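Side-chain contacts in serine--tRNA ligase, cytoplasmic (Candida albicans, PDB 3QO8), which attaches serine to its cognate tRNA in two steps, first activating serine with ATP as Ser-AMP and then transferring it to the acceptor end of the tRNA: residues A[131-136]-A[142-147]; A[328-333]-A[429-434]. All coordinates share one frame; numbering follows the deposited sequence.

How the contacts relate
Contacts 1 and 2 line a single pocket, which holds one molecule of the seryl-adenylate analogue SSA; their centres are 13 Å apart. Contact 1 (131-136 with 142-147) meets the sulfamoyl group and the adenine amino group, whereas contact 2 (328-333 with 429-434) lies by the ribose and adenine N3. They also pack directly: Ala144 CB is 3.5 Å from Pro333 CG, and Trp131 CZ3 lies 3.4 Å from Leu332 O. This is not the only SSA bound. Another lies about 12 Å from the Leu330 side chain, and the side chain of Leu367, an ATP-binding residue by similarity, is about 7 Å from that of Leu330, consistent with this pocket lying next to the catalytic site.

Contact 1. Residues A[131-136]-A[142-147]; sequences WTPENY and IAAATG. With SSA (5'-O-(N-(L-seryl)-sulfamoyl)adenosine), chain D.
The phenol ring of Tyr136 carries Ala144 on one face: the methyl CB stands 3.6 Å from the ring centroid and only 3° off the ring normal, a nearly ideal CH-pi contact. Alanine suits the place, since its short methyl lets the backbone come close too, with Ala144 CA 3.5 Å from Tyr136 CD1. The ring gets there because CG is anti to the backbone N (chi1 -163°), which lays the phenol across the second segment. Ile142 meets the CE1 corner through CB and CG2. Over one face of the Trp131 indole, toward its rim, lies Pro133 N, and the proline's CG touches the same Ala144 methyl at 4.0 Å.

At its far end Tyr136 turns polar. OH donates to Ile142 O at 2.9 Å, in the carbonyl plane and with a C=O...O angle of 148°, while Glu140 N also bonds to this hydroxyl. Two bonds thus fix the ring's tip. Pro133 to Tyr136 form a type II beta turn, and water links it to the second segment: Ala144 O accepts at 2.7 Å from a water that also donates to Asn135 O, and a second water lies within hydrogen-bonding distance of both Ala144 O and Glu134 O.

The hydrogen bonds to SSA use main-chain atoms, while side-chain carbons of Pro133 and Ala145 pack against it. Glu134 N donates to O1S over 3.2 Å in a nearly straight bond, and adenine N6 donates to Ala145 O at 2.8 Å. The chemistry implies a loop folded back around a buried aromatic, its backbone N-H and C=O groups bonding the sulfamoyl oxygen and adenine amino group.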
loop_
_atom_site.group_PDB
_atom_site.type_symbol
_atom_site.label_atom_id
_atom_site.label_comp_id
_atom_site.label_asym_id
_atom_site.label_seq_id
_atom_site.Cartn_x
_atom_site.Cartn_y
_atom_site.Cartn_z
ATOM N N TRP A 131 20.661 19.946 -18.928
ATOM C CA TRP A 131 19.647 20.280 -19.922
ATOM C C TRP A 131 18.724 21.370 -19.402
ATOM O O TRP A 131 18.310 21.336 -18.248
ATOM C CB TRP A 131 18.818 19.047 -20.314
ATOM C CG TRP A 131 17.814 19.344 -21.403
ATOM C CD1 TRP A 131 18.049 19.358 -22.754
ATOM C CD2 TRP A 131 16.432 19.687 -21.234
ATOM N NE1 TRP A 131 16.893 19.676 -23.431
ATOM C CE2 TRP A 131 15.887 19.876 -22.523
ATOM C CE3 TRP A 131 15.594 19.828 -20.119
ATOM C CZ2 TRP A 131 14.552 20.225 -22.726
ATOM C CZ3 TRP A 131 14.265 20.159 -20.322
ATOM C CH2 TRP A 131 13.759 20.364 -21.615
ATOM N N THR A 132 18.418 22.350 -20.248
ATOM C CA THR A 132 17.381 23.321 -19.929
ATOM C C THR A 132 16.352 23.369 -21.037
ATOM O O THR A 132 16.666 23.160 -22.205
ATOM C CB THR A 132 17.927 24.767 -19.718
ATOM O OG1 THR A 132 18.773 25.128 -20.816
ATOM C CG2 THR A 132 18.696 24.868 -18.404
ATOM N N PRO A 133 15.107 23.655 -20.665
ATOM C CA PRO A 133 14.058 23.830 -21.664
ATOM C C PRO A 133 14.239 25.116 -22.462
ATOM O O PRO A 133 15.120 25.944 -22.173
ATOM C CB PRO A 133 12.782 23.899 -20.819
ATOM C CG PRO A 133 13.236 24.386 -19.487
ATOM C CD PRO A 133 14.606 23.789 -19.290
ATOM N N GLU A 134 13.388 25.263 -23.472
ATOM C CA GLU A 134 13.382 26.417 -24.359
ATOM C C GLU A 134 12.945 27.659 -23.595
ATOM O O GLU A 134 12.092 27.587 -22.713
ATOM C CB GLU A 134 12.427 26.146 -25.526
ATOM C CG GLU A 134 12.256 27.282 -26.517
ATOM C CD GLU A 134 11.255 26.946 -27.616
ATOM O OE1 GLU A 134 10.767 25.794 -27.650
ATOM O OE2 GLU A 134 10.957 27.834 -28.443
ATOM N N ASN A 135 13.533 28.798 -23.930
ATOM C CA ASN A 135 13.190 30.050 -23.266
ATOM C C ASN A 135 13.512 30.042 -21.780
ATOM O O ASN A 135 12.939 30.806 -21.008
ATOM C CB ASN A 135 11.715 30.393 -23.483
ATOM C CG ASN A 135 11.386 30.638 -24.939
ATOM O OD1 ASN A 135 12.103 31.360 -25.636
ATOM N ND2 ASN A 135 10.298 30.030 -25.412
ATOM N N TYR A 136 14.431 29.176 -21.379
ATOM C CA TYR A 136 14.935 29.200 -20.014
ATOM C C TYR A 136 16.438 29.395 -20.061
ATOM O O TYR A 136 17.206 28.466 -20.339
ATOM C CB TYR A 136 14.575 27.926 -19.256
ATOM C CG TYR A 136 14.711 28.056 -17.753
ATOM C CD1 TYR A 136 14.021 29.045 -17.052
ATOM C CD2 TYR A 136 15.523 27.187 -17.033
ATOM C CE1 TYR A 136 14.136 29.162 -15.663
ATOM C CE2 TYR A 136 15.646 27.295 -15.646
ATOM C CZ TYR A 136 14.949 28.278 -14.971
ATOM O OH TYR A 136 15.078 28.378 -13.604
ATOM N N ILE A 142 13.395 31.266 -11.062
ATOM C CA ILE A 142 12.379 31.559 -12.056
ATOM C C ILE A 142 11.763 30.228 -12.486
ATOM O O ILE A 142 12.485 29.284 -12.823
ATOM C CB ILE A 142 13.000 32.220 -13.316
ATOM C CG1 ILE A 142 13.658 33.568 -12.984
ATOM C CG2 ILE A 142 11.959 32.338 -14.438
ATOM C CD1 ILE A 142 12.686 34.664 -12.647
ATOM N N ALA A 143 10.435 30.144 -12.468
ATOM C CA ALA A 143 9.749 28.932 -12.909
ATOM C C ALA A 143 10.075 28.685 -14.378
ATOM O O ALA A 143 9.794 29.525 -15.229
ATOM C CB ALA A 143 8.247 29.077 -12.704
ATOM N N ALA A 144 10.660 27.531 -14.685
ATOM C CA ALA A 144 11.178 27.300 -16.030
ATOM C C ALA A 144 10.121 27.382 -17.136
ATOM O O ALA A 144 10.378 27.914 -18.217
ATOM C CB ALA A 144 11.931 25.968 -16.097
ATOM N N ALA A 145 8.926 26.873 -16.863
ATOM C CA ALA A 145 7.920 26.742 -17.900
ATOM C C ALA A 145 7.159 28.035 -18.157
ATOM O O ALA A 145 6.693 28.273 -19.264
ATOM C CB ALA A 145 6.945 25.598 -17.554
ATOM N N THR A 146 7.019 28.864 -17.134
ATOM C CA THR A 146 6.182 30.053 -17.248
ATOM C C THR A 146 6.978 31.353 -17.291
ATOM O O THR A 146 6.459 32.397 -17.702
ATOM C CB THR A 146 5.210 30.153 -16.069
ATOM O OG1 THR A 146 5.960 30.313 -14.861
ATOM C CG2 THR A 146 4.349 28.899 -15.979
ATOM N N GLY A 147 8.225 31.296 -16.832
ATOM C CA GLY A 147 9.048 32.488 -16.714
ATOM C C GLY A 147 8.711 33.349 -15.503
ATOM O O GLY A 147 9.354 34.365 -15.263
HETATM N N10 SSA D . 10.248 22.251 -28.164
HETATM C CA SSA D . 8.916 22.663 -27.761
HETATM C CB SSA D . 7.961 21.487 -27.945
HETATM O OG SSA D . 6.651 21.837 -27.482
HETATM C C9 SSA D . 8.935 23.097 -26.321
HETATM O O9 SSA D . 7.927 23.530 -25.789
HETATM N N8 SSA D . 10.095 22.972 -25.676
HETATM S S1 SSA D . 10.202 23.233 -24.095
HETATM O O1S SSA D . 11.463 22.731 -23.626
HETATM O O2S SSA D . 10.094 24.643 -23.827
HETATM O "O5'" SSA D . 9.042 22.505 -23.391
HETATM C "C5'" SSA D . 9.107 21.114 -23.085
HETATM C "C4'" SSA D . 7.691 20.628 -22.796
HETATM O "O4'" SSA D . 7.236 21.096 -21.523
HETATM C "C3'" SSA D . 6.698 21.159 -23.816
HETATM O "O3'" SSA D . 6.446 20.190 -24.838
HETATM C "C2'" SSA D . 5.437 21.428 -23.027
HETATM O "O2'" SSA D . 4.568 20.301 -23.096
HETATM C "C1'" SSA D . 5.899 21.600 -21.593
HETATM N N9 SSA D . 5.855 23.050 -21.292
HETATM C C8 SSA D . 6.897 23.897 -21.216
HETATM N N7 SSA D . 6.423 25.135 -20.935
HETATM C C5 SSA D . 5.077 25.053 -20.842
HETATM C C6 SSA D . 4.070 25.973 -20.576
HETATM N N6 SSA D . 4.357 27.280 -20.340
HETATM N N1 SSA D . 2.787 25.546 -20.559
HETATM C C2 SSA D . 2.479 24.261 -20.784
HETATM N N3 SSA D . 3.430 23.354 -21.040
HETATM C C4 SSA D . 4.730 23.732 -21.076
HETATM O O HOH W 1 10.771 26.579 -20.596
HETATM O O HOH W 2 11.164 30.474 -18.610
#

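Contact 2. Residues A[328-333]-A[429-434]; sequences QSLGLP and EVLRKY. With SSA (5'-O-(N-(L-seryl)-sulfamoyl)adenosine), chain D.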
loop_
_atom_site.group_PDB
_atom_site.type_symbol
_atom_site.label_atom_id
_atom_site.label_comp_id
_atom_site.label_asym_id
_atom_site.label_seq_id
_atom_site.Cartn_x
_atom_site.Cartn_y
_atom_site.Cartn_z
ATOM N N GLN A 328 12.495 15.938 -20.210
ATOM C CA GLN A 328 12.481 16.938 -21.270
ATOM C C GLN A 328 11.052 17.186 -21.733
ATOM O O GLN A 328 10.663 18.327 -22.000
ATOM C CB GLN A 328 13.342 16.493 -22.446
ATOM C CG GLN A 328 14.808 16.519 -22.130
ATOM C CD GLN A 328 15.645 16.202 -23.336
ATOM O OE1 GLN A 328 15.192 16.361 -24.467
ATOM N NE2 GLN A 328 16.876 15.752 -23.107
ATOM N N SER A 329 10.270 16.113 -21.806
ATOM C CA SER A 329 8.888 16.195 -22.280
ATOM C C SER A 329 8.008 16.976 -21.301
ATOM O O SER A 329 6.968 17.517 -21.675
ATOM C CB SER A 329 8.314 14.792 -22.523
ATOM O OG SER A 329 7.787 14.232 -21.333
ATOM N N LEU A 330 8.438 17.044 -20.045
ATOM C CA LEU A 330 7.728 17.830 -19.044
ATOM C C LEU A 330 8.303 19.235 -18.917
ATOM O O LEU A 330 7.792 20.049 -18.147
ATOM C CB LEU A 330 7.789 17.139 -17.677
ATOM C CG LEU A 330 6.997 15.839 -17.535
ATOM C CD1 LEU A 330 7.434 15.060 -16.286
ATOM C CD2 LEU A 330 5.514 16.171 -17.480
ATOM N N GLY A 331 9.373 19.513 -19.658
ATOM C CA GLY A 331 9.982 20.835 -19.646
ATOM C C GLY A 331 10.674 21.174 -18.334
ATOM O O GLY A 331 10.700 22.333 -17.909
ATOM N N LEU A 332 11.258 20.170 -17.690
ATOM C CA LEU A 332 11.897 20.386 -16.390
ATOM C C LEU A 332 13.419 20.392 -16.555
ATOM O O LEU A 332 13.985 19.405 -17.027
ATOM C CB LEU A 332 11.451 19.305 -15.377
ATOM C CG LEU A 332 9.939 19.193 -15.140
ATOM C CD1 LEU A 332 9.557 18.023 -14.223
ATOM C CD2 LEU A 332 9.369 20.503 -14.588
ATOM N N PRO A 333 14.086 21.505 -16.170
ATOM C CA PRO A 333 15.550 21.555 -16.303
ATOM C C PRO A 333 16.161 20.519 -15.378
ATOM O O PRO A 333 15.606 20.293 -14.309
ATOM C CB PRO A 333 15.924 22.965 -15.797
ATOM C CG PRO A 333 14.640 23.718 -15.661
ATOM C CD PRO A 333 13.550 22.689 -15.472
ATOM N N GLU A 429 1.847 20.549 -20.776
ATOM C CA GLU A 429 1.065 20.140 -21.943
ATOM C C GLU A 429 0.863 18.625 -22.078
ATOM O O GLU A 429 -0.251 18.188 -22.320
ATOM C CB GLU A 429 1.633 20.733 -23.235
ATOM C CG GLU A 429 0.628 20.799 -24.381
ATOM C CD GLU A 429 0.396 19.453 -25.049
ATOM O OE1 GLU A 429 1.290 18.580 -24.969
ATOM O OE2 GLU A 429 -0.685 19.270 -25.657
ATOM N N VAL A 430 1.919 17.830 -21.919
ATOM C CA VAL A 430 1.802 16.379 -22.092
ATOM C C VAL A 430 0.878 15.705 -21.083
ATOM O O VAL A 430 0.433 14.594 -21.329
ATOM C CB VAL A 430 3.167 15.650 -22.031
ATOM C CG1 VAL A 430 4.119 16.208 -23.073
ATOM C CG2 VAL A 430 3.768 15.749 -20.631
ATOM N N LEU A 431 0.591 16.359 -19.955
ATOM C CA LEU A 431 -0.254 15.737 -18.929
ATOM C C LEU A 431 -1.732 16.058 -19.125
ATOM O O LEU A 431 -2.597 15.385 -18.572
ATOM C CB LEU A 431 0.175 16.179 -17.517
ATOM C CG LEU A 431 1.571 15.754 -17.059
ATOM C CD1 LEU A 431 1.854 16.253 -15.650
ATOM C CD2 LEU A 431 1.724 14.225 -17.132
ATOM N N ARG A 432 -2.015 17.099 -19.907
ATOM C CA ARG A 432 -3.382 17.608 -20.033
ATOM C C ARG A 432 -4.410 16.561 -20.432
ATOM O O ARG A 432 -5.524 16.548 -19.908
ATOM C CB ARG A 432 -3.424 18.800 -21.001
ATOM C CG ARG A 432 -2.792 20.044 -20.393
ATOM C CD ARG A 432 -2.556 21.170 -21.410
ATOM N NE ARG A 432 -1.658 22.170 -20.836
ATOM C CZ ARG A 432 -1.285 23.288 -21.449
ATOM N NH1 ARG A 432 -1.731 23.551 -22.671
ATOM N NH2 ARG A 432 -0.460 24.138 -20.838
ATOM N N LYS A 433 -4.031 15.672 -21.342
ATOM C CA LYS A 433 -4.980 14.699 -21.858
ATOM C C LYS A 433 -5.334 13.662 -20.795
ATOM O O LYS A 433 -6.312 12.938 -20.950
ATOM C CB LYS A 433 -4.447 14.017 -23.123
ATOM C CG LYS A 433 -3.329 13.012 -22.869
ATOM C CD LYS A 433 -2.854 12.354 -24.154
ATOM C CE LYS A 433 -3.064 10.844 -24.121
ATOM N NZ LYS A 433 -4.507 10.446 -24.069
ATOM N N TYR A 434 -4.548 13.603 -19.718
ATOM C CA TYR A 434 -4.771 12.606 -18.663
ATOM C C TYR A 434 -5.639 13.146 -17.528
ATOM O O TYR A 434 -5.926 12.441 -16.567
ATOM C CB TYR A 434 -3.437 12.079 -18.104
ATOM C CG TYR A 434 -2.601 11.350 -19.128
ATOM C CD1 TYR A 434 -2.814 9.996 -19.384
ATOM C CD2 TYR A 434 -1.625 12.008 -19.855
ATOM C CE1 TYR A 434 -2.062 9.317 -20.333
ATOM C CE2 TYR A 434 -0.864 11.338 -20.811
ATOM C CZ TYR A 434 -1.090 9.993 -21.038
ATOM O OH TYR A 434 -0.345 9.320 -21.968
HETATM N N10 SSA D . 10.248 22.251 -28.164
HETATM C CA SSA D . 8.916 22.663 -27.761
HETATM C CB SSA D . 7.961 21.487 -27.945
HETATM O OG SSA D . 6.651 21.837 -27.482
HETATM C C9 SSA D . 8.935 23.097 -26.321
HETATM O O9 SSA D . 7.927 23.530 -25.789
HETATM N N8 SSA D . 10.095 22.972 -25.676
HETATM S S1 SSA D . 10.202 23.233 -24.095
HETATM O O1S SSA D . 11.463 22.731 -23.626
HETATM O O2S SSA D . 10.094 24.643 -23.827
HETATM O "O5'" SSA D . 9.042 22.505 -23.391
HETATM C "C5'" SSA D . 9.107 21.114 -23.085
HETATM C "C4'" SSA D . 7.691 20.628 -22.796
HETATM O "O4'" SSA D . 7.236 21.096 -21.523
HETATM C "C3'" SSA D . 6.698 21.159 -23.816
HETATM O "O3'" SSA D . 6.446 20.190 -24.838
HETATM C "C2'" SSA D . 5.437 21.428 -23.027
HETATM O "O2'" SSA D . 4.568 20.301 -23.096
HETATM C "C1'" SSA D . 5.899 21.600 -21.593
HETATM N N9 SSA D . 5.855 23.050 -21.292
HETATM C C8 SSA D . 6.897 23.897 -21.216
HETATM N N7 SSA D . 6.423 25.135 -20.935
HETATM C C5 SSA D . 5.077 25.053 -20.842
HETATM C C6 SSA D . 4.070 25.973 -20.576
HETATM N N6 SSA D . 4.357 27.280 -20.340
HETATM N N1 SSA D . 2.787 25.546 -20.559
HETATM C C2 SSA D . 2.479 24.261 -20.784
HETATM N N3 SSA D . 3.430 23.354 -21.040
HETATM C C4 SSA D . 4.730 23.732 -21.076
HETATM O O HOH W 3 4.589 18.831 -21.112
#
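One water joins Ser329, Val430 and the ligand: it donates to Ser329 O at 2.8 Å, accepts from Val430 N at 3.0 Å, and is also hydrogen-bonded to the ribose O2' of SSA. With no direct hydrogen bond between the two segments, this water supplies their polar link. Beside it, Glu429 N donates to adenine N3 over 3.2 Å, so successive backbone N-H groups serve base and water.

Apart from the water, side chains make the contact, largely through apolar groups. Both Val430 methyls face the other segment: CG1, anti to the carbonyl carbon (chi1 -57°), rests 3.4 Å from Ser329 O, and CG2 meets Leu330 CD2 at 3.6 Å. That same leucine methyl reaches Leu431 CG at 4.0 Å, and Leu330 runs at about a right angle to both side chains. A beta-branched valine suits the place, its two methyls letting one residue touch both the Ser329 carbonyl and the Leu330 methyl. Gly331 closes a Schellman motif with positive phi (69°); having no side chain, it lets its N come within 3.2 Å of the ribose O4'. Ser329 OG turns back to bond Phe326 O and Tyr194 OH.

The contact thus joins the C-terminal end of helix 312-329, just before strand 334-338, to the loop between strands 424-426 and 441-443. Val430 leans on Tyr194 of helix 183-200, and Leu431 packs on Ile415 of helix 408-419.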